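Local coordinates for aspartate-semialdehyde dehydrogenase (Vibrio cholerae, PDB 2QZ9), which catalyses the NADPH-dependent reductive dephosphorylation of L-aspartyl-4-phosphate to L-aspartate-semialdehyde, an early step towards lysine, methionine and threonine, at the interface of chains A and B. Numbering follows the deposited sequence. Chains: chain A/B, Aspartate-semialdehyde dehydrogenase.

Contacts 1 and 2 lie about 22 Å apart, centre to centre of their C-alpha atoms, on one two-fold symmetric interface of the homodimer, so each has a twin with the chains exchanged. They share no residue. Contact 1 joins irregular segments, packing an aromatic ring among apolar and glutamine side chains; contact 2 sets the strands beginning at B:Arg151 and B:Met230 against A:Glu251 and the loop after strand 292-299, and is held largely by salt bridges and hydrogen bonds. Their centres are about 18 Å from B:Cys131 and 25 Å from A:Cys131, so both probably serve dimer assembly, well away from the catalytic cysteines.

Contact 1: the interface of chains A and B. Residues chain A 278-279, 281; chain B 190-191, 198-200, 204.
In the dimerisation domain of this aspartate-semialdehyde dehydrogenase, the ring of A:Phe279, on a segment without regular secondary structure, packs among B:Gln191, B:Ile198, B:Pro199, B:Gln200 and B:Phe204. With CG between the backbone N and the carbonyl carbon (chi1 44°), the ring reaches into chain B and buries 83 Å² of the residue. B:Pro199 supplies a rigid, apolar floor beneath one face, its CG 3.5 Å from A:Phe279 CD1, and the CB of B:Gln200 lies against the far part of that same face. B:Ile198 meets the outer rim, its branch CG2 3.5 Å from A:Phe279 CE1. B:Phe204 offers an edge, with A:Phe279 CE2 in the plane of its ring at 4.0 Å from CZ.

On the opposite face the partner is polar. The B:Gln191 side chain slides past A:Phe279 in the opposite direction, its amide nearly parallel to the ring (5°) but offset past the rim, and holds OE1 above the ring edge, 3.5 Å from A:Phe279 CE1. Glutamine suits this position because its flat head can pack against an aromatic ring while still hydrogen bonding: NE2 donates to the hydroxyl OG1 of A:Thr281 over 2.7 Å, a bent bond, with the oxygen tilted out of the amide plane. At the rim of the ring, beside CZ, the hydroxyl OG of B:Ser190 donates to B:Gln200 OE1 (2.8 Å), a bond within chain B that probably steadies the bent glutamine against the ring. A water above the ring plane, offset towards its rim, links the carboxylate oxygen OD2 of A:Asp278 to B:Gln191 OE1, the latter 3.2 Å from the water oxygen.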
loop_
_atom_site.group_PDB
_atom_site.type_symbol
_atom_site.label_atom_id
_atom_site.label_comp_id
_atom_site.label_asym_id
_atom_site.label_seq_id
_atom_site.Cartn_x
_atom_site.Cartn_y
_atom_site.Cartn_z
ATOM N N ASP A 278 -14.003 11.335 5.115
ATOM C CA ASP A 278 -14.267 10.796 3.788
ATOM C C ASP A 278 -12.997 10.792 2.934
ATOM O O ASP A 278 -12.134 11.658 3.076
ATOM C CB ASP A 278 -15.431 11.520 3.103
ATOM C CG ASP A 278 -16.234 10.597 2.202
ATOM O OD1 ASP A 278 -17.150 11.089 1.488
ATOM O OD2 ASP A 278 -15.952 9.370 2.210
ATOM N N PHE A 279 -12.863 9.783 2.083
ATOM C CA PHE A 279 -11.665 9.632 1.244
ATOM C C PHE A 279 -12.039 8.788 0.040
ATOM O O PHE A 279 -12.944 7.958 0.140
ATOM C CB PHE A 279 -10.524 8.961 2.029
ATOM C CG PHE A 279 -10.976 7.793 2.851
ATOM C CD1 PHE A 279 -11.060 6.522 2.289
ATOM C CD2 PHE A 279 -11.347 7.966 4.187
ATOM C CE1 PHE A 279 -11.496 5.432 3.048
ATOM C CE2 PHE A 279 -11.790 6.884 4.947
ATOM C CZ PHE A 279 -11.865 5.619 4.385
ATOM N N THR A 281 -11.686 5.731 -2.684
ATOM C CA THR A 281 -11.106 4.419 -2.893
ATOM C C THR A 281 -11.287 3.990 -4.337
ATOM O O THR A 281 -12.201 4.446 -5.023
ATOM C CB THR A 281 -11.725 3.340 -1.988
ATOM O OG1 THR A 281 -13.110 3.188 -2.322
ATOM C CG2 THR A 281 -11.553 3.694 -0.492
ATOM N N SER B 190 -15.294 0.641 6.827
ATOM C CA SER B 190 -15.942 1.885 6.419
ATOM C C SER B 190 -16.373 1.870 4.955
ATOM O O SER B 190 -17.224 2.669 4.539
ATOM C CB SER B 190 -15.012 3.065 6.686
ATOM O OG SER B 190 -13.727 2.836 6.134
ATOM N N GLN B 191 -15.768 0.963 4.182
ATOM C CA GLN B 191 -16.026 0.804 2.745
ATOM C C GLN B 191 -15.848 -0.670 2.373
ATOM O O GLN B 191 -15.418 -1.477 3.206
ATOM C CB GLN B 191 -15.078 1.694 1.906
ATOM C CG GLN B 191 -15.184 3.201 2.192
ATOM C CD GLN B 191 -14.708 4.087 1.051
ATOM O OE1 GLN B 191 -14.455 5.286 1.238
ATOM N NE2 GLN B 191 -14.592 3.512 -0.135
ATOM N N ILE B 198 -8.324 0.591 1.515
ATOM C CA ILE B 198 -8.968 1.601 2.348
ATOM C C ILE B 198 -7.904 2.290 3.222
ATOM O O ILE B 198 -7.398 1.672 4.172
ATOM C CB ILE B 198 -10.073 0.972 3.265
ATOM C CG1 ILE B 198 -10.984 0.026 2.454
ATOM C CG2 ILE B 198 -10.872 2.077 3.961
ATOM C CD1 ILE B 198 -12.031 -0.745 3.284
ATOM N N PRO B 199 -7.574 3.569 2.910
ATOM C CA PRO B 199 -6.537 4.316 3.635
ATOM C C PRO B 199 -7.036 4.782 5.010
ATOM O O PRO B 199 -6.879 5.961 5.372
ATOM C CB PRO B 199 -6.300 5.528 2.739
ATOM C CG PRO B 199 -7.644 5.765 2.120
ATOM C CD PRO B 199 -8.185 4.390 1.848
ATOM N N GLN B 200 -7.672 3.875 5.741
ATOM C CA GLN B 200 -8.146 4.188 7.085
ATOM C C GLN B 200 -8.201 2.942 7.961
ATOM O O GLN B 200 -8.879 1.960 7.639
ATOM C CB GLN B 200 -9.492 4.928 7.050
ATOM C CG GLN B 200 -10.129 5.203 8.430
ATOM C CD GLN B 200 -11.274 4.268 8.701
ATOM O OE1 GLN B 200 -12.290 4.306 7.995
ATOM N NE2 GLN B 200 -11.122 3.399 9.705
ATOM N N PHE B 204 -10.290 8.533 13.143
ATOM C CA PHE B 204 -9.551 9.757 12.816
ATOM C C PHE B 204 -9.281 10.639 14.025
ATOM O O PHE B 204 -10.183 10.903 14.821
ATOM C CB PHE B 204 -10.300 10.589 11.770
ATOM C CG PHE B 204 -10.191 10.039 10.371
ATOM C CD1 PHE B 204 -11.187 9.216 9.854
ATOM C CD2 PHE B 204 -9.079 10.328 9.584
ATOM C CE1 PHE B 204 -11.081 8.692 8.570
ATOM C CE2 PHE B 204 -8.968 9.809 8.305
ATOM C CZ PHE B 204 -9.970 8.990 7.795
HETATM O O HOH W 1 -15.398 6.658 4.002
#

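Contact 2: the interface of chains A and B. Residues chain A 251, 300, 302-303; chain B 151, 230-232.
B:Arg151, its backbone extended at the start of strand 151-158, meets A:Ser302 in the loop that follows strand 292-299. In this dimerisation-domain contact of the aspartate-semialdehyde dehydrogenase family, one arginine spans the interface and bonds to A:Glu251, A:Asp300 and A:Ser302. Its CG lies anti to the backbone N (chi1 -177°) and the chain stays straight as far as NE, carrying the guanidinium across to chain A. There NE donates to the hydroxyl OG of A:Ser302 over 2.9 Å, nearly within the guanidinium plane.

NH2 makes a salt bridge with A:Asp300, bonding the syn lone pair of OD2 at 2.7 Å, again close to that plane. NH1 makes a second salt bridge, 2.7 Å to A:Glu251 OE2, but in a different manner: the carboxylate stands almost perpendicular to the guanidinium (85°) and OE2 is met from above its own plane. A water in the guanidinium plane, 3.1 Å from B:Arg151 NH2, also bonds A:Glu251 OE2. Arginine suits the place because its planar head presents several N-H groups at once, and the two acids probably offset its charge.

A:Ser302 is small enough to fit against B:Met230 and B:Asn232, and its hydroxyl passes the interaction on, since OG, while accepting from the arginine, donates to A:Asp300 OD1 (2.6 Å). The backbone N of A:Ser302 donates to OD1 as well, so the carboxylate is held through both oxygens. The amide of B:Asn232 stacks on this carboxylate, the planes 20° apart. A:His303 sets its CD2 edge over one face of the guanidinium, 3.8 Å above the plane, with the ring steeply inclined, and A:Glu251 CG sits over the middle of the imidazole, 3.9 Å above its plane.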
loop_
_atom_site.group_PDB
_atom_site.type_symbol
_atom_site.label_atom_id
_atom_site.label_comp_id
_atom_site.label_asym_id
_atom_site.label_seq_id
_atom_site.Cartn_x
_atom_site.Cartn_y
_atom_site.Cartn_z
ATOM N N GLU A 251 7.563 17.003 1.040
ATOM C CA GLU A 251 8.237 18.037 1.790
ATOM C C GLU A 251 8.278 19.258 0.893
ATOM O O GLU A 251 8.874 19.219 -0.183
ATOM C CB GLU A 251 9.638 17.589 2.173
ATOM C CG GLU A 251 9.661 16.332 3.053
ATOM C CD GLU A 251 10.985 15.593 3.012
ATOM O OE1 GLU A 251 12.043 16.248 2.874
ATOM O OE2 GLU A 251 10.966 14.347 3.118
ATOM N N ASP A 300 2.110 17.017 7.863
ATOM C CA ASP A 300 3.075 16.025 8.285
ATOM C C ASP A 300 3.584 16.448 9.658
ATOM O O ASP A 300 4.156 17.525 9.820
ATOM C CB ASP A 300 4.204 16.009 7.262
ATOM C CG ASP A 300 5.294 15.015 7.569
ATOM O OD1 ASP A 300 5.269 14.327 8.610
ATOM O OD2 ASP A 300 6.201 14.917 6.718
ATOM N N SER A 302 5.890 14.975 11.249
ATOM C CA SER A 302 7.285 14.517 11.374
ATOM C C SER A 302 8.298 15.485 10.765
ATOM O O SER A 302 9.488 15.210 10.773
ATOM C CB SER A 302 7.449 13.156 10.695
ATOM O OG SER A 302 7.531 13.311 9.285
ATOM N N HIS A 303 7.822 16.605 10.226
ATOM C CA HIS A 303 8.653 17.489 9.411
ATOM C C HIS A 303 8.132 18.912 9.483
ATOM O O HIS A 303 6.929 19.128 9.498
ATOM C CB HIS A 303 8.639 17.022 7.952
ATOM C CG HIS A 303 9.740 17.604 7.122
ATOM N ND1 HIS A 303 9.674 18.871 6.578
ATOM C CD2 HIS A 303 10.932 17.089 6.733
ATOM C CE1 HIS A 303 10.782 19.114 5.898
ATOM N NE2 HIS A 303 11.560 18.049 5.975
ATOM N N ARG B 151 14.315 10.138 10.926
ATOM C CA ARG B 151 12.938 10.193 10.420
ATOM C C ARG B 151 12.536 8.907 9.692
ATOM O O ARG B 151 13.338 8.311 8.969
ATOM C CB ARG B 151 12.751 11.438 9.533
ATOM C CG ARG B 151 11.341 11.701 8.979
ATOM C CD ARG B 151 11.261 13.119 8.415
ATOM N NE ARG B 151 9.979 13.420 7.772
ATOM C CZ ARG B 151 9.776 13.454 6.452
ATOM N NH1 ARG B 151 10.768 13.201 5.601
ATOM N NH2 ARG B 151 8.573 13.747 5.973
ATOM N N MET B 230 11.320 10.990 14.340
ATOM C CA MET B 230 10.119 11.453 13.683
ATOM C C MET B 230 9.514 10.295 12.880
ATOM O O MET B 230 10.226 9.573 12.181
ATOM C CB MET B 230 10.418 12.657 12.796
ATOM C CG MET B 230 10.877 13.930 13.538
ATOM S SD MET B 230 9.673 14.584 14.739
ATOM C CE MET B 230 10.313 13.886 16.257
ATOM N N VAL B 231 8.205 10.100 13.022
ATOM C CA VAL B 231 7.506 9.003 12.341
ATOM C C VAL B 231 6.330 9.571 11.546
ATOM O O VAL B 231 5.513 10.323 12.089
ATOM C CB VAL B 231 7.009 7.927 13.350
ATOM C CG1 VAL B 231 6.451 6.710 12.612
ATOM C CG2 VAL B 231 8.137 7.517 14.329
ATOM N N ASN B 232 6.247 9.205 10.268
ATOM C CA ASN B 232 5.183 9.701 9.378
ATOM C C ASN B 232 4.461 8.546 8.666
ATOM O O ASN B 232 4.900 8.086 7.616
ATOM C CB ASN B 232 5.767 10.691 8.355
ATOM C CG ASN B 232 4.703 11.373 7.507
ATOM O OD1 ASN B 232 4.987 11.874 6.408
ATOM N ND2 ASN B 232 3.488 11.426 8.015
HETATM O O HOH W 2 8.615 13.009 2.945
#